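Local coordinates for microcin B17-processing protein McbB (Escherichia coli str. K-12 substr. MG1655, PDB 6GRH), which is needed to convert the inactive microcin B17 precursor peptide McbA into the active antibiotic, at residues V96-I101 against R248-L253; S138-L143 against E252-S257; K129-N134 against V153-S158. All coordinates share one frame; numbering follows the deposited sequence.

Interaction 1. Residues V96-I101 against R248-L253; sequences VNSVII and RRLQEL. With EDO (1,2-ethanediol), chain J.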
# COMPACT_ATOMS: atom_id res chain seq x y z
N VAL B 96 21.33 -6.02 -27.06
CA VAL B 96 21.62 -5.78 -28.47
C VAL B 96 20.56 -6.40 -29.38
O VAL B 96 20.52 -6.11 -30.57
CB VAL B 96 23.00 -6.30 -28.88
CG1 VAL B 96 24.09 -5.68 -27.99
CG2 VAL B 96 23.10 -7.83 -28.86
N ASN B 97 19.73 -7.27 -28.82
CA ASN B 97 18.72 -7.97 -29.54
C ASN B 97 17.64 -8.47 -28.58
O ASN B 97 17.92 -8.67 -27.41
CB ASN B 97 19.43 -9.16 -30.16
CG ASN B 97 18.50 -10.04 -30.93
OD1 ASN B 97 18.52 -11.26 -30.77
ND2 ASN B 97 17.63 -9.41 -31.73
N SER B 98 16.42 -8.64 -29.11
CA SER B 98 15.33 -9.33 -28.42
C SER B 98 14.87 -10.59 -29.18
O SER B 98 14.98 -10.67 -30.41
CB SER B 98 14.15 -8.38 -28.27
OG SER B 98 14.44 -7.35 -27.34
N VAL B 99 14.38 -11.58 -28.43
CA VAL B 99 13.71 -12.74 -29.00
C VAL B 99 12.39 -12.89 -28.27
O VAL B 99 12.30 -12.58 -27.10
CB VAL B 99 14.53 -14.04 -28.91
CG1 VAL B 99 15.79 -13.94 -29.75
CG2 VAL B 99 14.92 -14.42 -27.49
N ILE B 100 11.37 -13.37 -28.97
CA ILE B 100 10.10 -13.69 -28.36
C ILE B 100 9.94 -15.21 -28.39
O ILE B 100 10.04 -15.82 -29.45
CB ILE B 100 8.93 -13.02 -29.08
CG1 ILE B 100 9.07 -11.51 -28.94
CG2 ILE B 100 7.59 -13.48 -28.47
CD1 ILE B 100 8.02 -10.73 -29.69
N ILE B 101 9.77 -15.81 -27.21
CA ILE B 101 9.54 -17.25 -27.08
C ILE B 101 8.09 -17.40 -26.65
O ILE B 101 7.63 -16.73 -25.68
CB ILE B 101 10.50 -17.93 -26.06
CG1 ILE B 101 11.97 -17.73 -26.46
CG2 ILE B 101 10.19 -19.42 -25.99
CD1 ILE B 101 13.02 -18.32 -25.54
N ARG B 248 4.72 -1.90 -27.20
CA ARG B 248 5.08 -0.68 -26.53
C ARG B 248 6.08 -0.88 -25.41
O ARG B 248 6.96 -0.05 -25.23
CB ARG B 248 3.88 0.08 -26.00
CG ARG B 248 3.04 0.66 -27.10
CD ARG B 248 3.83 1.61 -28.01
NE ARG B 248 2.90 2.46 -28.72
CZ ARG B 248 3.14 3.10 -29.85
NH1 ARG B 248 4.32 3.03 -30.47
NH2 ARG B 248 2.18 3.86 -30.36
N ARG B 249 5.97 -2.00 -24.72
CA ARG B 249 6.94 -2.31 -23.70
C ARG B 249 8.33 -2.57 -24.27
O ARG B 249 9.33 -2.05 -23.77
CB ARG B 249 6.41 -3.44 -22.79
CG ARG B 249 7.31 -3.72 -21.61
CD ARG B 249 7.20 -2.60 -20.59
NE ARG B 249 8.08 -2.87 -19.47
CZ ARG B 249 8.99 -2.04 -18.96
NH1 ARG B 249 9.17 -0.80 -19.43
NH2 ARG B 249 9.73 -2.47 -17.94
N LEU B 250 8.42 -3.35 -25.32
CA LEU B 250 9.69 -3.56 -26.01
C LEU B 250 10.26 -2.27 -26.54
O LEU B 250 11.47 -2.03 -26.48
CB LEU B 250 9.55 -4.57 -27.16
CG LEU B 250 9.68 -6.06 -26.85
CD1 LEU B 250 9.34 -6.86 -28.09
CD2 LEU B 250 11.07 -6.41 -26.31
N GLN B 251 9.37 -1.44 -27.10
CA GLN B 251 9.75 -0.13 -27.60
C GLN B 251 10.35 0.74 -26.51
O GLN B 251 11.43 1.33 -26.73
CB GLN B 251 8.58 0.53 -28.30
CG GLN B 251 8.91 1.87 -28.92
CD GLN B 251 7.80 2.39 -29.82
OE1 GLN B 251 6.74 1.77 -29.96
NE2 GLN B 251 8.09 3.47 -30.51
N GLU B 252 9.72 0.77 -25.32
CA GLU B 252 10.26 1.52 -24.19
C GLU B 252 11.67 1.10 -23.84
O GLU B 252 12.51 1.94 -23.54
CB GLU B 252 9.42 1.32 -22.92
CG GLU B 252 8.11 2.02 -22.90
CD GLU B 252 7.19 1.57 -21.75
OE1 GLU B 252 7.64 0.86 -20.82
OE2 GLU B 252 5.99 1.93 -21.81
N LEU B 253 11.89 -0.20 -23.83
CA LEU B 253 13.15 -0.79 -23.37
C LEU B 253 14.27 -0.77 -24.40
O LEU B 253 15.41 -0.48 -24.04
CB LEU B 253 12.93 -2.25 -22.92
CG LEU B 253 12.07 -2.40 -21.65
CD1 LEU B 253 11.58 -3.83 -21.51
CD2 LEU B 253 12.84 -1.98 -20.42
C1 EDO J . 2.79 4.85 -33.62
O1 EDO J . 3.45 5.55 -32.56
C2 EDO J . 1.39 5.44 -33.77
O2 EDO J . 0.55 4.58 -34.52

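Interaction 2. Residues S138-L143 against E252-S257; sequences STLIWL and ELTGTS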
# COMPACT_ATOMS: atom_id res chain seq x y z
N SER B 138 23.80 -10.88 -24.45
CA SER B 138 23.14 -9.60 -24.31
C SER B 138 21.78 -9.54 -25.03
O SER B 138 21.47 -8.54 -25.67
CB SER B 138 24.04 -8.46 -24.79
OG SER B 138 25.29 -8.53 -24.15
N THR B 139 20.98 -10.59 -24.89
CA THR B 139 19.67 -10.67 -25.51
C THR B 139 18.59 -10.53 -24.45
O THR B 139 18.71 -11.14 -23.37
CB THR B 139 19.50 -12.02 -26.20
OG1 THR B 139 20.50 -12.16 -27.20
CG2 THR B 139 18.13 -12.18 -26.81
N LEU B 140 17.57 -9.73 -24.75
CA LEU B 140 16.33 -9.70 -23.96
C LEU B 140 15.41 -10.83 -24.44
O LEU B 140 15.06 -10.89 -25.62
CB LEU B 140 15.63 -8.36 -24.07
CG LEU B 140 14.29 -8.14 -23.34
CD1 LEU B 140 14.47 -8.24 -21.84
CD2 LEU B 140 13.71 -6.80 -23.72
N ILE B 141 15.05 -11.73 -23.55
CA ILE B 141 14.16 -12.82 -23.87
C ILE B 141 12.76 -12.49 -23.35
O ILE B 141 12.55 -12.41 -22.13
CB ILE B 141 14.65 -14.16 -23.28
CG1 ILE B 141 16.07 -14.47 -23.76
CG2 ILE B 141 13.67 -15.28 -23.59
CD1 ILE B 141 16.69 -15.72 -23.17
N TRP B 142 11.81 -12.33 -24.28
CA TRP B 142 10.42 -12.15 -23.94
C TRP B 142 9.71 -13.50 -24.04
O TRP B 142 9.62 -14.07 -25.11
CB TRP B 142 9.73 -11.14 -24.87
CG TRP B 142 8.40 -10.70 -24.33
CD1 TRP B 142 7.31 -11.51 -24.07
CD2 TRP B 142 8.01 -9.39 -23.94
NE1 TRP B 142 6.27 -10.77 -23.57
CE2 TRP B 142 6.68 -9.48 -23.45
CE3 TRP B 142 8.64 -8.14 -23.96
CZ2 TRP B 142 5.97 -8.37 -22.98
CZ3 TRP B 142 7.95 -7.03 -23.49
CH2 TRP B 142 6.62 -7.16 -23.00
N LEU B 143 9.21 -14.01 -22.90
CA LEU B 143 8.45 -15.26 -22.89
C LEU B 143 6.97 -14.95 -22.72
O LEU B 143 6.59 -14.43 -21.68
CB LEU B 143 8.95 -16.15 -21.77
CG LEU B 143 8.21 -17.45 -21.46
CD1 LEU B 143 8.17 -18.40 -22.65
CD2 LEU B 143 8.88 -18.11 -20.25
N GLU B 252 9.72 0.77 -25.32
CA GLU B 252 10.26 1.52 -24.19
C GLU B 252 11.67 1.10 -23.84
O GLU B 252 12.51 1.94 -23.54
CB GLU B 252 9.42 1.32 -22.92
CG GLU B 252 8.11 2.02 -22.90
CD GLU B 252 7.19 1.57 -21.75
OE1 GLU B 252 7.64 0.86 -20.82
OE2 GLU B 252 5.99 1.93 -21.81
N LEU B 253 11.89 -0.20 -23.83
CA LEU B 253 13.15 -0.79 -23.37
C LEU B 253 14.27 -0.77 -24.40
O LEU B 253 15.41 -0.48 -24.04
CB LEU B 253 12.93 -2.25 -22.92
CG LEU B 253 12.07 -2.40 -21.65
CD1 LEU B 253 11.58 -3.83 -21.51
CD2 LEU B 253 12.84 -1.98 -20.42
N THR B 254 13.94 -1.08 -25.66
CA THR B 254 14.94 -1.29 -26.71
C THR B 254 14.68 -0.54 -28.02
O THR B 254 15.51 -0.62 -28.91
CB THR B 254 15.06 -2.80 -27.10
OG1 THR B 254 13.82 -3.26 -27.69
CG2 THR B 254 15.40 -3.64 -25.89
N GLY B 255 13.54 0.12 -28.16
CA GLY B 255 13.17 0.66 -29.46
C GLY B 255 13.26 2.18 -29.51
O GLY B 255 13.98 2.83 -28.72
N THR B 256 12.52 2.76 -30.43
CA THR B 256 12.49 4.21 -30.58
C THR B 256 11.69 4.81 -29.42
O THR B 256 10.46 4.65 -29.34
CB THR B 256 11.86 4.59 -31.93
OG1 THR B 256 12.68 4.06 -32.97
CG2 THR B 256 11.70 6.10 -32.08
N SER B 257 12.39 5.46 -28.52
CA SER B 257 11.76 6.03 -27.32
C SER B 257 10.93 7.24 -27.74
O SER B 257 11.45 8.15 -28.41
CB SER B 257 12.84 6.42 -26.29
OG SER B 257 12.22 7.01 -25.14

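Interaction 3. Residues K129-N134 against V153-S158; sequences KDNNIN and VKRIYS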
# COMPACT_ATOMS: atom_id res chain seq x y z
N LYS B 129 7.70 -25.20 -28.07
CA LYS B 129 7.83 -26.63 -28.44
C LYS B 129 9.20 -27.03 -29.03
O LYS B 129 9.53 -28.21 -29.05
CB LYS B 129 6.75 -27.03 -29.46
CG LYS B 129 5.32 -26.93 -28.94
N ASP B 130 9.97 -26.07 -29.53
CA ASP B 130 11.30 -26.34 -30.07
C ASP B 130 12.27 -26.90 -29.02
O ASP B 130 12.44 -26.32 -27.96
CB ASP B 130 11.91 -25.07 -30.67
CG ASP B 130 11.24 -24.64 -31.98
OD1 ASP B 130 10.38 -25.39 -32.51
OD2 ASP B 130 11.58 -23.55 -32.49
N ASN B 131 12.88 -28.04 -29.33
CA ASN B 131 14.08 -28.50 -28.62
C ASN B 131 15.27 -27.72 -29.19
O ASN B 131 15.18 -27.17 -30.30
CB ASN B 131 14.27 -30.02 -28.80
CG ASN B 131 13.14 -30.83 -28.17
OD1 ASN B 131 12.68 -31.81 -28.74
ND2 ASN B 131 12.68 -30.42 -26.99
N ASN B 132 16.37 -27.67 -28.44
CA ASN B 132 17.60 -26.97 -28.88
C ASN B 132 17.34 -25.51 -29.28
O ASN B 132 17.67 -25.08 -30.39
CB ASN B 132 18.30 -27.72 -30.04
CG ASN B 132 18.91 -29.06 -29.63
OD1 ASN B 132 19.00 -29.41 -28.45
ND2 ASN B 132 19.37 -29.81 -30.63
N ILE B 133 16.75 -24.75 -28.35
CA ILE B 133 16.58 -23.31 -28.50
C ILE B 133 17.92 -22.66 -28.10
O ILE B 133 18.38 -22.87 -27.00
CB ILE B 133 15.44 -22.78 -27.58
CG1 ILE B 133 14.10 -23.46 -27.87
CG2 ILE B 133 15.28 -21.27 -27.73
CD1 ILE B 133 13.02 -23.18 -26.82
N ASN B 134 18.54 -21.90 -29.00
CA ASN B 134 19.75 -21.11 -28.68
C ASN B 134 19.46 -19.60 -28.63
O ASN B 134 18.64 -19.12 -29.42
CB ASN B 134 20.82 -21.34 -29.75
N VAL B 153 8.54 -21.65 -17.55
CA VAL B 153 9.40 -20.57 -17.10
C VAL B 153 10.68 -21.15 -16.52
O VAL B 153 11.77 -20.63 -16.79
CB VAL B 153 8.70 -19.64 -16.08
CG1 VAL B 153 9.63 -18.52 -15.64
CG2 VAL B 153 7.44 -19.05 -16.69
N LYS B 154 10.56 -22.21 -15.74
CA LYS B 154 11.72 -22.83 -15.11
C LYS B 154 12.71 -23.39 -16.15
O LYS B 154 13.91 -23.22 -15.99
CB LYS B 154 11.24 -23.92 -14.16
CG LYS B 154 12.30 -24.67 -13.40
CD LYS B 154 11.60 -25.60 -12.40
CE LYS B 154 12.56 -26.53 -11.70
NZ LYS B 154 13.15 -25.82 -10.53
N ARG B 155 12.19 -24.03 -17.19
CA ARG B 155 13.02 -24.51 -18.30
C ARG B 155 13.81 -23.37 -18.99
O ARG B 155 15.00 -23.51 -19.26
CB ARG B 155 12.14 -25.22 -19.33
CG ARG B 155 12.87 -25.71 -20.58
CD ARG B 155 11.89 -25.97 -21.71
NE ARG B 155 12.55 -26.21 -23.00
CZ ARG B 155 11.95 -26.12 -24.19
NH1 ARG B 155 10.66 -25.79 -24.29
NH2 ARG B 155 12.65 -26.36 -25.31
N ILE B 156 13.13 -22.27 -19.28
CA ILE B 156 13.76 -21.12 -19.94
C ILE B 156 14.85 -20.49 -19.05
O ILE B 156 15.97 -20.15 -19.52
CB ILE B 156 12.70 -20.08 -20.41
CG1 ILE B 156 11.74 -20.67 -21.46
CG2 ILE B 156 13.36 -18.83 -20.97
CD1 ILE B 156 12.43 -21.25 -22.69
N TYR B 157 14.54 -20.32 -17.77
CA TYR B 157 15.55 -19.84 -16.83
C TYR B 157 16.75 -20.79 -16.74
O TYR B 157 17.90 -20.35 -16.74
CB TYR B 157 14.95 -19.60 -15.44
CG TYR B 157 14.11 -18.33 -15.27
CD1 TYR B 157 13.89 -17.39 -16.31
CD2 TYR B 157 13.52 -18.06 -14.03
CE1 TYR B 157 13.12 -16.24 -16.11
CE2 TYR B 157 12.75 -16.93 -13.83
CZ TYR B 157 12.56 -16.01 -14.86
OH TYR B 157 11.82 -14.88 -14.61
N SER B 158 16.46 -22.10 -16.65
CA SER B 158 17.49 -23.11 -16.51
C SER B 158 18.45 -23.08 -17.70
O SER B 158 19.65 -23.14 -17.52
CB SER B 158 16.83 -24.47 -16.37
OG SER B 158 17.78 -25.46 -16.23

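Interaction 1. Residues V96-I101 against R248-L253
Between residues 96-101 and 248-253 the nearest CA atoms are those of S98 and L250, 8.4 Å apart. L250 bridges the gap with its two methyls. CD1 meets CD1 of I100, end to end, at 4.4 Å. CD2 lies 3.6 Å from OG of S98, but S98 was modelled in two conformers, so this second approach is doubtful. The I100 chain is extended beyond CB (chi2 176°), which carries its CD1 across to the leucine.

Two pairs of polar side chains bond within the helix. R249 NH1 forms a salt bridge with E252 OE1 at 2.7 Å, while CD1 of L253 covers one guanidinium face, 4.0 Å above the plane. R248 NH1 donates to Q251 OE1 at 2.8 Å, in the plane of the guanidinium. NH2 holds O1 of a 1,2-ethanediol, probably a crystallisation additive, at 3.1 Å. R248 NE donates to L274 O of the second subunit.

The contact, buried near the centre of the folded chain, is plain packing of helix 236-254 on the parallel part of the mixed sheet. W115 of helix 111-115 packs on both I100 and L250. Strands 122-127 and 139-144 flank strand 97-102 in the sheet.

Interaction 2. Residues S138-L143 against E252-S257
L140 meets L253 and T254 through apolar contacts. One methyl of L140 does all the close touching. Its CD2 lies 4.3 Å from CD1 of L253 and 4.2 Å from CG2 of T254. The L140 side chain leaves the strand with CG anti to the backbone N (chi1 179°) and runs obliquely to the threonine. These are ordinary methyl-methyl contacts, and few of them. The backbones stay well apart, with the CA atoms of L140 and T254 separated by 9.0 Å. W142 also has its CB directed to the helix, but its indole CZ3 stays 5.2 Å from CD1 of L253.

No hydrogen bond or salt bridge crosses between the segments. T254 divides its two branches by chemistry. CG2 faces the leucine, and OG1 sits between the backbone N and the carbonyl carbon (chi1 65°), where it is hydrogen-bonded to L250 O one turn back in the helix. Two backbone carbonyls here face another protein: E252 O and G255 O accept from NH1 and NH2 of R41 of the McbC chain. One segment thus packs on the sheet and also meets a partner subunit.

The contact places the last turn of helix 236-254 on strand 139-144. That strand lies between strands 97-102 and 167-174. I169 of strand 167-174 touches L140, W142 and L253, so the apolar layer continues on to the next strand.

Interaction 3. Residues K129-N134 against V153-S158
R155 NH2 donates to the backbone carbonyl O of D130 at 2.7 Å, the one hydrogen bond between these segments. R155 lies on helix 150-160. This helix is the connection of a beta-alpha-beta crossover, joining the neighbouring parallel strands 139-144 and 167-174 of a Rossmann-like sheet. D130 belongs to the loop that leads from strand 122-127 to strand 139-144.

The bond is bent, with an N-H...O angle of 145°. D130 O lies in the guanidinium plane, at its edge. On the acceptor side, NH2 is tilted 21° from the carbonyl plane. The arginine reaches this far because its CG is anti to the backbone N (chi1 177°) and the chain is extended from CG to NE. Its NH1 is hydrogen-bonded to I128 O, just before the segment. Two nitrogens of one guanidinium thus hold two carbonyls of the loop, which should limit the rotation of the group.

I133 adds an apolar neighbour. It crosses R155 at about a right angle and approaches with the end of its longer branch. The N131 amide is more distant, with ND2 4.4 Å from R155 NH2.

Successive helix residues serve different neighbours. I156 packs on L143 of strand 139-144. Y157 OH is hydrogen-bonded to Q170 OE1 and H193 N, and its side chain touches C192, one of the four cysteines that bind zinc. On the loop side, CD1 of I133 lies 3.5 Å from R155 NH2 and 4.1 Å from R155 CZ.

Overall arrangement
Interactions 1 and 2 are core contacts with centres about 3 Å apart. Both set helix 236-254 on the same sheet, and their helix segments overlap at E252 and L253. Their strands are neighbours: V99 O with W142 N, and I101 N with W142 O, are probable hydrogen bonds. Across both contacts the packing is mainly apolar. Interaction 3 is partly buried, its centre about 18 to 19 Å from the others, and a side chain to backbone hydrogen bond carries it. It holds a loop to helix 150-160. The same helix reaches the strands of the other two through I156, whose CD1 lies 4.1 Å from I101 CD1.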